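Local coordinates for ethylbenzene dehydrogenase alpha-subunit (Aromatoleum aromaticum, PDB 2IVF), which is a molybdopterin oxidoreductase family subunit that holds a molybdenum atom, two molybdopterin-type dinucleotide cofactors and an iron/sulfur cluster, at residues F814-D819 with Y949-Y954; L693-V698 with D721-K726; D840-I845 with R970-K975. One frame throughout, in Å; residues are numbered along the deposited sequence.

Interaction 1 (F814-D819 with Y949-Y954)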
loop_
_atom_site.group_PDB
_atom_site.type_symbol
_atom_site.label_atom_id
_atom_site.label_comp_id
_atom_site.label_asym_id
_atom_site.label_seq_id
_atom_site.Cartn_x
_atom_site.Cartn_y
_atom_site.Cartn_z
ATOM N N PHE A 814 23.512 20.325 -19.706
ATOM C CA PHE A 814 23.612 20.805 -18.338
ATOM C C PHE A 814 23.698 22.292 -18.161
ATOM O O PHE A 814 23.441 22.758 -17.057
ATOM C CB PHE A 814 24.755 20.105 -17.667
ATOM C CG PHE A 814 24.544 18.643 -17.644
ATOM C CD1 PHE A 814 23.712 18.088 -16.701
ATOM C CD2 PHE A 814 25.047 17.849 -18.638
ATOM C CE1 PHE A 814 23.421 16.762 -16.711
ATOM C CE2 PHE A 814 24.758 16.510 -18.647
ATOM C CZ PHE A 814 23.950 15.966 -17.667
ATOM N N TYR A 815 24.039 23.013 -19.229
ATOM C CA TYR A 815 24.067 24.475 -19.199
ATOM C C TYR A 815 22.842 25.068 -19.900
ATOM O O TYR A 815 22.699 24.935 -21.120
ATOM C CB TYR A 815 25.383 24.954 -19.787
ATOM C CG TYR A 815 25.660 26.422 -19.602
ATOM C CD1 TYR A 815 25.793 26.974 -18.337
ATOM C CD2 TYR A 815 25.808 27.252 -20.682
ATOM C CE1 TYR A 815 26.043 28.353 -18.172
ATOM C CE2 TYR A 815 26.051 28.601 -20.520
ATOM C CZ TYR A 815 26.182 29.146 -19.273
ATOM O OH TYR A 815 26.453 30.505 -19.124
ATOM N N LEU A 816 21.947 25.705 -19.139
ATOM C CA LEU A 816 20.748 26.348 -19.727
ATOM C C LEU A 816 21.004 27.835 -19.759
ATOM O O LEU A 816 20.954 28.506 -18.734
ATOM C CB LEU A 816 19.482 26.017 -18.952
ATOM C CG LEU A 816 19.274 24.504 -18.774
ATOM C CD1 LEU A 816 18.123 24.198 -17.797
ATOM C CD2 LEU A 816 19.004 23.806 -20.106
ATOM N N ASP A 817 21.322 28.331 -20.941
ATOM C CA ASP A 817 21.823 29.718 -21.087
ATOM C C ASP A 817 20.733 30.742 -21.405
ATOM O O ASP A 817 21.016 31.828 -21.874
ATOM C CB ASP A 817 23.006 29.768 -22.046
ATOM C CG ASP A 817 22.608 29.660 -23.516
ATOM O OD1 ASP A 817 21.556 29.036 -23.836
ATOM O OD2 ASP A 817 23.343 30.213 -24.351
ATOM N N HIS A 818 19.498 30.365 -21.102
ATOM C CA HIS A 818 18.311 31.197 -21.196
ATOM C C HIS A 818 18.430 32.265 -20.116
ATOM O O HIS A 818 18.815 31.977 -18.986
ATOM C CB HIS A 818 17.101 30.271 -20.951
ATOM C CG HIS A 818 15.763 30.916 -21.107
ATOM N ND1 HIS A 818 15.259 31.828 -20.202
ATOM C CD2 HIS A 818 14.791 30.733 -22.036
ATOM C CE1 HIS A 818 14.056 32.218 -20.596
ATOM N NE2 HIS A 818 13.748 31.569 -21.709
ATOM N N ASP A 819 18.065 33.496 -20.462
ATOM C CA ASP A 819 18.173 34.661 -19.556
ATOM C C ASP A 819 17.606 34.455 -18.168
ATOM O O ASP A 819 18.233 34.840 -17.185
ATOM C CB ASP A 819 17.513 35.887 -20.200
ATOM C CG ASP A 819 18.281 36.390 -21.415
ATOM O OD1 ASP A 819 19.490 36.085 -21.539
ATOM O OD2 ASP A 819 17.676 37.125 -22.231
ATOM N N TYR A 949 13.079 28.543 -25.819
ATOM C CA TYR A 949 14.192 27.618 -25.740
ATOM C C TYR A 949 13.666 26.240 -26.107
ATOM O O TYR A 949 12.634 25.807 -25.614
ATOM C CB TYR A 949 14.719 27.565 -24.310
ATOM C CG TYR A 949 16.192 27.369 -24.135
ATOM C CD1 TYR A 949 17.075 28.325 -24.583
ATOM C CD2 TYR A 949 16.695 26.254 -23.452
ATOM C CE1 TYR A 949 18.401 28.191 -24.400
ATOM C CE2 TYR A 949 18.048 26.110 -23.245
ATOM C CZ TYR A 949 18.896 27.091 -23.741
ATOM O OH TYR A 949 20.221 27.028 -23.569
ATOM N N GLU A 950 14.406 25.523 -26.922
ATOM C CA GLU A 950 13.912 24.261 -27.450
ATOM C C GLU A 950 13.230 23.383 -26.419
ATOM O O GLU A 950 12.075 22.947 -26.605
ATOM C CB GLU A 950 15.061 23.497 -28.102
ATOM C CG GLU A 950 14.541 22.312 -28.854
ATOM C CD GLU A 950 15.240 22.044 -30.151
ATOM O OE1 GLU A 950 16.029 22.901 -30.636
ATOM O OE2 GLU A 950 14.970 20.950 -30.693
ATOM N N GLN A 951 13.928 23.105 -25.332
ATOM C CA GLN A 951 13.415 22.138 -24.361
ATOM C C GLN A 951 12.498 22.753 -23.299
ATOM O O GLN A 951 12.033 22.063 -22.409
ATOM C CB GLN A 951 14.541 21.386 -23.673
ATOM C CG GLN A 951 15.558 22.237 -22.906
ATOM C CD GLN A 951 16.842 22.330 -23.675
ATOM O OE1 GLN A 951 16.837 22.791 -24.817
ATOM N NE2 GLN A 951 17.944 21.886 -23.079
ATOM N N PHE A 952 12.278 24.055 -23.380
ATOM C CA PHE A 952 11.318 24.745 -22.517
ATOM C C PHE A 952 9.999 24.826 -23.264
ATOM O O PHE A 952 9.827 25.662 -24.158
ATOM C CB PHE A 952 11.834 26.132 -22.139
ATOM C CG PHE A 952 13.102 26.125 -21.281
ATOM C CD1 PHE A 952 13.623 24.966 -20.740
ATOM C CD2 PHE A 952 13.742 27.325 -21.002
ATOM C CE1 PHE A 952 14.778 24.998 -19.969
ATOM C CE2 PHE A 952 14.905 27.367 -20.241
ATOM C CZ PHE A 952 15.418 26.215 -19.723
ATOM N N ARG A 953 9.067 23.949 -22.915
ATOM C CA ARG A 953 7.816 23.803 -23.689
ATOM C C ARG A 953 6.771 23.005 -22.951
ATOM O O ARG A 953 7.059 22.341 -21.958
ATOM C CB ARG A 953 8.070 23.138 -25.031
ATOM C CG ARG A 953 8.586 21.721 -24.936
ATOM C CD ARG A 953 9.407 21.301 -26.194
ATOM N NE ARG A 953 10.399 20.236 -25.894
ATOM C CZ ARG A 953 11.334 19.826 -26.752
ATOM N NH1 ARG A 953 11.422 20.378 -27.942
ATOM N NH2 ARG A 953 12.191 18.872 -26.421
ATOM N N TYR A 954 5.544 23.084 -23.440
ATOM C CA TYR A 954 4.463 22.316 -22.887
ATOM C C TYR A 954 3.769 21.514 -23.973
ATOM O O TYR A 954 3.404 22.038 -25.037
ATOM C CB TYR A 954 3.433 23.215 -22.168
ATOM C CG TYR A 954 2.196 22.433 -21.757
ATOM C CD1 TYR A 954 2.278 21.437 -20.788
ATOM C CD2 TYR A 954 0.972 22.612 -22.395
ATOM C CE1 TYR A 954 1.149 20.673 -20.421
ATOM C CE2 TYR A 954 -0.157 21.866 -22.015
ATOM C CZ TYR A 954 -0.057 20.894 -21.057
ATOM O OH TYR A 954 -1.154 20.129 -20.691
#

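Interaction 2 (L693-V698 with D721-K726)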
loop_
_atom_site.group_PDB
_atom_site.type_symbol
_atom_site.label_atom_id
_atom_site.label_comp_id
_atom_site.label_asym_id
_atom_site.label_seq_id
_atom_site.Cartn_x
_atom_site.Cartn_y
_atom_site.Cartn_z
ATOM N N LEU A 693 -24.720 8.520 -21.435
ATOM C CA LEU A 693 -26.062 8.894 -21.025
ATOM C C LEU A 693 -26.158 10.390 -20.768
ATOM O O LEU A 693 -27.100 11.011 -21.196
ATOM C CB LEU A 693 -26.484 8.134 -19.769
ATOM C CG LEU A 693 -27.892 8.422 -19.196
ATOM C CD1 LEU A 693 -29.012 8.317 -20.265
ATOM C CD2 LEU A 693 -28.092 7.407 -18.072
ATOM N N ILE A 694 -25.158 10.944 -20.089
ATOM C CA ILE A 694 -25.097 12.402 -19.925
ATOM C C ILE A 694 -25.162 13.088 -21.285
ATOM O O ILE A 694 -26.013 13.985 -21.535
ATOM C CB ILE A 694 -23.826 12.850 -19.182
ATOM C CG1 ILE A 694 -23.896 12.383 -17.728
ATOM C CG2 ILE A 694 -23.687 14.381 -19.301
ATOM C CD1 ILE A 694 -22.619 12.500 -16.918
ATOM N N LEU A 695 -24.322 12.640 -22.215
ATOM C CA LEU A 695 -24.338 13.247 -23.547
ATOM C C LEU A 695 -25.670 13.079 -24.320
ATOM O O LEU A 695 -26.074 13.978 -25.033
ATOM C CB LEU A 695 -23.141 12.749 -24.376
ATOM C CG LEU A 695 -21.794 13.190 -23.841
ATOM C CD1 LEU A 695 -20.679 12.661 -24.743
ATOM C CD2 LEU A 695 -21.740 14.718 -23.680
ATOM N N LYS A 696 -26.343 11.934 -24.192
ATOM C CA LYS A 696 -27.650 11.735 -24.814
ATOM C C LYS A 696 -28.609 12.754 -24.226
ATOM O O LYS A 696 -29.309 13.473 -24.944
ATOM C CB LYS A 696 -28.117 10.302 -24.521
ATOM C CG LYS A 696 -29.433 9.846 -25.171
ATOM C CD LYS A 696 -29.830 8.456 -24.663
ATOM C CE LYS A 696 -31.211 7.975 -25.145
ATOM N NZ LYS A 696 -32.395 8.462 -24.291
ATOM N N LYS A 697 -28.578 12.862 -22.897
ATOM C CA LYS A 697 -29.424 13.821 -22.172
ATOM C C LYS A 697 -29.136 15.251 -22.548
ATOM O O LYS A 697 -30.045 16.038 -22.648
ATOM C CB LYS A 697 -29.252 13.662 -20.670
ATOM C CG LYS A 697 -29.896 12.407 -20.128
ATOM C CD LYS A 697 -31.382 12.558 -20.035
ATOM C CE LYS A 697 -32.050 11.246 -19.697
ATOM N NZ LYS A 697 -33.450 11.209 -20.197
ATOM N N VAL A 698 -27.874 15.587 -22.764
ATOM C CA VAL A 698 -27.530 16.910 -23.254
ATOM C C VAL A 698 -28.259 17.190 -24.572
ATOM O O VAL A 698 -28.894 18.235 -24.724
ATOM C CB VAL A 698 -26.015 17.070 -23.403
ATOM C CG1 VAL A 698 -25.671 18.240 -24.216
ATOM C CG2 VAL A 698 -25.359 17.147 -22.025
ATOM N N ASP A 721 -27.049 18.078 -30.511
ATOM C CA ASP A 721 -27.691 16.826 -30.884
ATOM C C ASP A 721 -26.761 15.803 -31.515
ATOM O O ASP A 721 -27.197 14.685 -31.795
ATOM C CB ASP A 721 -28.909 17.052 -31.784
ATOM C CG ASP A 721 -28.553 17.557 -33.168
ATOM O OD1 ASP A 721 -27.348 17.696 -33.491
ATOM O OD2 ASP A 721 -29.511 17.838 -33.924
ATOM N N GLU A 722 -25.510 16.165 -31.769
ATOM C CA GLU A 722 -24.589 15.196 -32.344
ATOM C C GLU A 722 -23.556 14.703 -31.354
ATOM O O GLU A 722 -22.778 13.811 -31.668
ATOM C CB GLU A 722 -23.964 15.718 -33.633
ATOM C CG GLU A 722 -22.993 16.841 -33.501
ATOM C CD GLU A 722 -22.825 17.638 -34.815
ATOM O OE1 GLU A 722 -23.423 17.261 -35.842
ATOM O OE2 GLU A 722 -22.084 18.651 -34.770
ATOM N N LEU A 723 -23.591 15.228 -30.134
ATOM C CA LEU A 723 -22.622 14.841 -29.133
ATOM C C LEU A 723 -22.656 13.342 -28.845
ATOM O O LEU A 723 -21.590 12.719 -28.736
ATOM C CB LEU A 723 -22.807 15.600 -27.806
ATOM C CG LEU A 723 -22.450 17.079 -27.904
ATOM C CD1 LEU A 723 -22.936 17.832 -26.641
ATOM C CD2 LEU A 723 -20.957 17.244 -28.129
ATOM N N TYR A 724 -23.865 12.802 -28.694
ATOM C CA TYR A 724 -24.033 11.414 -28.311
ATOM C C TYR A 724 -23.623 10.490 -29.420
ATOM O O TYR A 724 -22.916 9.493 -29.159
ATOM C CB TYR A 724 -25.468 11.129 -27.879
ATOM C CG TYR A 724 -25.746 9.668 -27.599
ATOM C CD1 TYR A 724 -25.368 9.071 -26.395
ATOM C CD2 TYR A 724 -26.432 8.897 -28.515
ATOM C CE1 TYR A 724 -25.660 7.753 -26.141
ATOM C CE2 TYR A 724 -26.705 7.563 -28.259
ATOM C CZ TYR A 724 -26.316 7.010 -27.076
ATOM O OH TYR A 724 -26.610 5.690 -26.873
ATOM N N LYS A 725 -24.041 10.798 -30.647
ATOM C CA LYS A 725 -23.648 9.961 -31.788
ATOM C C LYS A 725 -22.124 9.972 -31.965
ATOM O O LYS A 725 -21.521 8.923 -32.190
ATOM C CB LYS A 725 -24.427 10.295 -33.087
ATOM C CG LYS A 725 -23.834 11.329 -34.054
ATOM C CD LYS A 725 -24.777 11.515 -35.270
ATOM C CE LYS A 725 -24.478 12.841 -36.100
ATOM N NZ LYS A 725 -25.390 13.117 -37.309
ATOM N N LYS A 726 -21.496 11.139 -31.798
ATOM C CA LYS A 726 -20.060 11.240 -31.938
ATOM C C LYS A 726 -19.362 10.459 -30.850
ATOM O O LYS A 726 -18.484 9.670 -31.144
ATOM C CB LYS A 726 -19.622 12.701 -31.964
ATOM C CG LYS A 726 -19.878 13.312 -33.330
ATOM C CD LYS A 726 -19.918 14.791 -33.313
ATOM C CE LYS A 726 -18.571 15.415 -33.097
ATOM N NZ LYS A 726 -17.556 14.972 -34.083
HETATM O O HOH W 1 -26.049 14.651 -28.119
#

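Interaction 3 (D840-I845 with R970-K975)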
loop_
_atom_site.group_PDB
_atom_site.type_symbol
_atom_site.label_atom_id
_atom_site.label_comp_id
_atom_site.label_asym_id
_atom_site.label_seq_id
_atom_site.Cartn_x
_atom_site.Cartn_y
_atom_site.Cartn_z
ATOM N N ASP A 840 8.264 30.930 8.359
ATOM C CA ASP A 840 9.427 30.480 9.049
ATOM C C ASP A 840 9.009 29.578 10.192
ATOM O O ASP A 840 8.794 30.030 11.330
ATOM C CB ASP A 840 10.202 31.683 9.581
ATOM C CG ASP A 840 11.520 31.264 10.203
ATOM O OD1 ASP A 840 11.861 30.069 10.086
ATOM O OD2 ASP A 840 12.171 32.102 10.821
ATOM N N HIS A 841 8.892 28.299 9.884
ATOM C CA HIS A 841 8.486 27.301 10.828
ATOM C C HIS A 841 9.522 26.236 10.729
ATOM O O HIS A 841 10.121 26.064 9.679
ATOM C CB HIS A 841 7.087 26.751 10.475
ATOM C CG HIS A 841 5.980 27.733 10.734
ATOM N ND1 HIS A 841 5.448 28.535 9.744
ATOM C CD2 HIS A 841 5.342 28.069 11.867
ATOM C CE1 HIS A 841 4.546 29.340 10.270
ATOM N NE2 HIS A 841 4.452 29.073 11.557
ATOM N N PRO A 842 9.753 25.524 11.823
ATOM C CA PRO A 842 10.952 24.712 11.899
ATOM C C PRO A 842 10.931 23.328 11.275
ATOM O O PRO A 842 12.014 22.828 11.004
ATOM C CB PRO A 842 11.196 24.606 13.400
ATOM C CG PRO A 842 9.891 24.567 13.951
ATOM C CD PRO A 842 9.000 25.447 13.075
ATOM N N PHE A 843 9.772 22.705 11.023
ATOM C CA PHE A 843 9.798 21.381 10.416
ATOM C C PHE A 843 9.647 21.532 8.913
ATOM O O PHE A 843 9.014 22.466 8.431
ATOM C CB PHE A 843 8.701 20.445 10.922
ATOM C CG PHE A 843 8.850 20.073 12.362
ATOM C CD1 PHE A 843 8.431 20.950 13.343
ATOM C CD2 PHE A 843 9.454 18.860 12.744
ATOM C CE1 PHE A 843 8.579 20.630 14.688
ATOM C CE2 PHE A 843 9.602 18.541 14.091
ATOM C CZ PHE A 843 9.155 19.409 15.051
ATOM N N LYS A 844 10.267 20.621 8.194
ATOM C CA LYS A 844 10.023 20.435 6.764
ATOM C C LYS A 844 9.175 19.196 6.602
ATOM O O LYS A 844 9.572 18.101 7.014
ATOM C CB LYS A 844 11.329 20.323 6.003
ATOM C CG LYS A 844 11.952 21.654 5.712
ATOM C CD LYS A 844 13.030 21.458 4.665
ATOM C CE LYS A 844 13.651 22.748 4.275
ATOM N NZ LYS A 844 14.700 22.495 3.265
ATOM N N ILE A 845 7.985 19.367 6.008
ATOM C CA ILE A 845 7.055 18.277 5.901
ATOM C C ILE A 845 7.249 17.586 4.563
ATOM O O ILE A 845 7.266 18.225 3.506
ATOM C CB ILE A 845 5.585 18.760 6.131
ATOM C CG1 ILE A 845 4.641 17.562 6.293
ATOM C CG2 ILE A 845 5.105 19.754 5.019
ATOM C CD1 ILE A 845 3.394 17.961 7.123
ATOM N N ARG A 970 7.124 24.290 5.120
ATOM C CA ARG A 970 7.362 24.514 6.511
ATOM C C ARG A 970 6.096 24.359 7.330
ATOM O O ARG A 970 5.061 24.941 7.014
ATOM C CB ARG A 970 7.902 25.925 6.729
ATOM C CG ARG A 970 9.251 26.182 6.069
ATOM C CD ARG A 970 10.284 25.101 6.358
ATOM N NE ARG A 970 11.641 25.409 5.894
ATOM C CZ ARG A 970 12.572 26.061 6.619
ATOM N NH1 ARG A 970 12.339 26.516 7.847
ATOM N NH2 ARG A 970 13.784 26.278 6.121
ATOM N N VAL A 971 6.217 23.631 8.434
ATOM C CA VAL A 971 5.166 23.548 9.422
ATOM C C VAL A 971 5.758 23.642 10.813
ATOM O O VAL A 971 6.917 23.346 11.003
ATOM C CB VAL A 971 4.373 22.251 9.316
ATOM C CG1 VAL A 971 3.719 22.183 7.937
ATOM C CG2 VAL A 971 5.250 21.011 9.633
ATOM N N SER A 972 4.947 24.133 11.747
ATOM C CA SER A 972 5.201 24.019 13.183
ATOM C C SER A 972 4.307 22.889 13.716
ATOM O O SER A 972 3.298 22.583 13.120
ATOM C CB SER A 972 4.861 25.336 13.848
ATOM O OG SER A 972 5.952 26.253 13.803
ATOM N N ILE A 973 4.688 22.262 14.816
ATOM C CA ILE A 973 3.875 21.209 15.413
ATOM C C ILE A 973 3.689 21.510 16.897
ATOM O O ILE A 973 4.623 21.914 17.580
ATOM C CB ILE A 973 4.535 19.822 15.214
ATOM C CG1 ILE A 973 4.771 19.530 13.738
ATOM C CG2 ILE A 973 3.696 18.734 15.857
ATOM C CD1 ILE A 973 5.780 18.312 13.454
ATOM N N LYS A 974 2.480 21.323 17.408
ATOM C CA LYS A 974 2.254 21.387 18.841
ATOM C C LYS A 974 1.286 20.264 19.237
ATOM O O LYS A 974 0.544 19.754 18.392
ATOM C CB LYS A 974 1.708 22.759 19.216
ATOM C CG LYS A 974 0.341 23.039 18.693
ATOM C CD LYS A 974 -0.023 24.461 19.038
ATOM C CE LYS A 974 -1.462 24.804 18.690
ATOM N NZ LYS A 974 -1.808 26.145 19.366
ATOM N N LYS A 975 1.287 19.907 20.513
ATOM C CA LYS A 975 0.401 18.859 21.008
ATOM C C LYS A 975 -1.034 19.336 20.924
ATOM O O LYS A 975 -1.293 20.480 21.211
ATOM C CB LYS A 975 0.723 18.519 22.466
ATOM C CG LYS A 975 0.016 17.215 22.915
ATOM C CD LYS A 975 -0.030 17.108 24.433
ATOM C CE LYS A 975 -1.000 16.026 24.862
ATOM N NZ LYS A 975 -2.446 16.480 24.837
HETATM O O HOH W 2 14.145 28.399 10.030
HETATM O O HOH W 3 14.576 25.506 3.326
#

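Interaction 1 (F814-D819 with Y949-Y954)
H818 and L816 of one loop close round Y949 and F952 of another. Over one face of the Y949 ring, offset toward its rim, stands H818 CB, 4.3 Å from the ring centroid and 16° off the normal, a CH-pi contact. CG of H818 is anti to the backbone N (chi1 -176°). The imidazole has its edge toward the tyrosine face, an offset edge-to-face pair with the H818 and Y949 centroids 5.8 Å apart and the planes at 82°. Its relation to F952 is oblique, H818 CB lying 3.7 Å from F952 CE2. A type I turn from Y949 to F952, closed by F952 N to Y949 O at 2.9 Å, goes with Y949 CD2 lying over the centre of the F952 ring, and the three rings form an aromatic cluster. L816 splits its branches: CD1 reaches the in-plane edge of F952 at CZ, 3.9 Å away, while CD2 lies 4.0 Å from Y949 CE2. At the polar end, Y949 OH donates to D817 OD1 at 2.4 Å, a distance so short that its exact value is doubtful; the two side chains meet at about a right angle. H818 also N-caps helix 819-824, and its NE2 is bonded to G947 O. In the fold this buried junction joins two irregular loops, and L816 rests on H230 of helix 226-232 and R459 of helix 454-467.

Interaction 2 (L693-V698 with D721-K726)
K696 and Y724 make the CH-pi part of this helix-helix contact. K696 CB lies over one face of the phenol ring, 4.0 Å from the centroid of Y724 and 30° off the normal, with its nearest ring atom Y724 CD1 at 3.5 Å. CG of K696 is anti to the backbone N (chi1 -176°) and follows CB over the ring, above its centre; the ammonium group beyond it forms a salt bridge with E700. The apolar contacts are made by L723. Its CD1 meets V698 CG1 at 3.7 Å, the two side chains crossing obliquely, and its CB is a looser 4.4 Å from L695 CD2. No direct hydrogen bond joins the segments; the polar link is a water, which accepts from Y724 N at 2.9 Å and donates to L695 O at 3.2 Å. It thereby gives a partner to an amide at the start of helix 723-727 and bridges the backbones where K696 and Y724 approach to 5.0 Å between their CA atoms. The short helix 723-727 thus packs on the longer 687-704, and both meet helix 197-210, through L723 on L209 and L695 on M206 and M210, while V698 touches A171 of helix 163-181.

Interaction 3 (D840-I845 with R970-K975)
R970 folds its side chain along the backbone of H841 and F843, with NE beside K844 and NH1 returning to H841 O. Its CB is 3.9 Å from H841 CB, and CG passes beside the H841 carbonyl oxygen. The bend at chi2 (-49°) brings CD of R970 near two carbonyl oxygens, 3.5 Å from H841 O and 3.6 Å from F843 O. R970 NE then comes within 3.7 Å of K844 CE. At the tip R970 NH1 donates to H841 O at 2.9 Å; the oxygen lies in the guanidinium plane, and the N-H...O angle is 158°. NH2 donates to a water that also takes a weak bond from K844 NZ, whose firmer partners are T834 and V300. This shared water probably eases the proximity of two like charges.

In the backbone, F843 and V971 form an antiparallel hydrogen-bonded pair, with F843 N to V971 O at 2.9 Å and V971 N to F843 O at 3.0 Å. K844 and R970 form the neighbouring non-hydrogen-bonded pair. On the face carrying F843 and V971, I973 CD1 lies almost on the normal of the F843 ring, 3.5 Å from its centroid, a CH-pi contact.

The N-to-C directions of the two short strand segments make an angle of 118°, far from straight antiparallel. Strands 843-846 and 969-975 are first and last in the order of a six-stranded sheet, so their pairing closes it, consistent with the double-psi beta-barrel clan of this dinucleotide-binding domain; C916 of strand 915-917 and M876 of strand 873-877 pack against F843 and I973.

The three contacts are well separated: centres lie about 43 Å apart for interactions 1 and 2, about 35 Å for 1 and 3, and about 51 Å for 2 and 3, and none touches another. Interaction 2 comes first along the chain and is complete before the others open. Interactions 1 and 3 interleave, in the order 814-819, 840-845, 949-954, 970-975, so the C-terminal part of the chain runs from the loop junction to the sheet, back, and to the sheet again. The loop holding 949-954 leads from strand 915-917 to strand 969-975, both in the sheet that interaction 3 closes. Together they represent loop-loop, helix-helix and strand-strand packing in distinct regions of one large subunit.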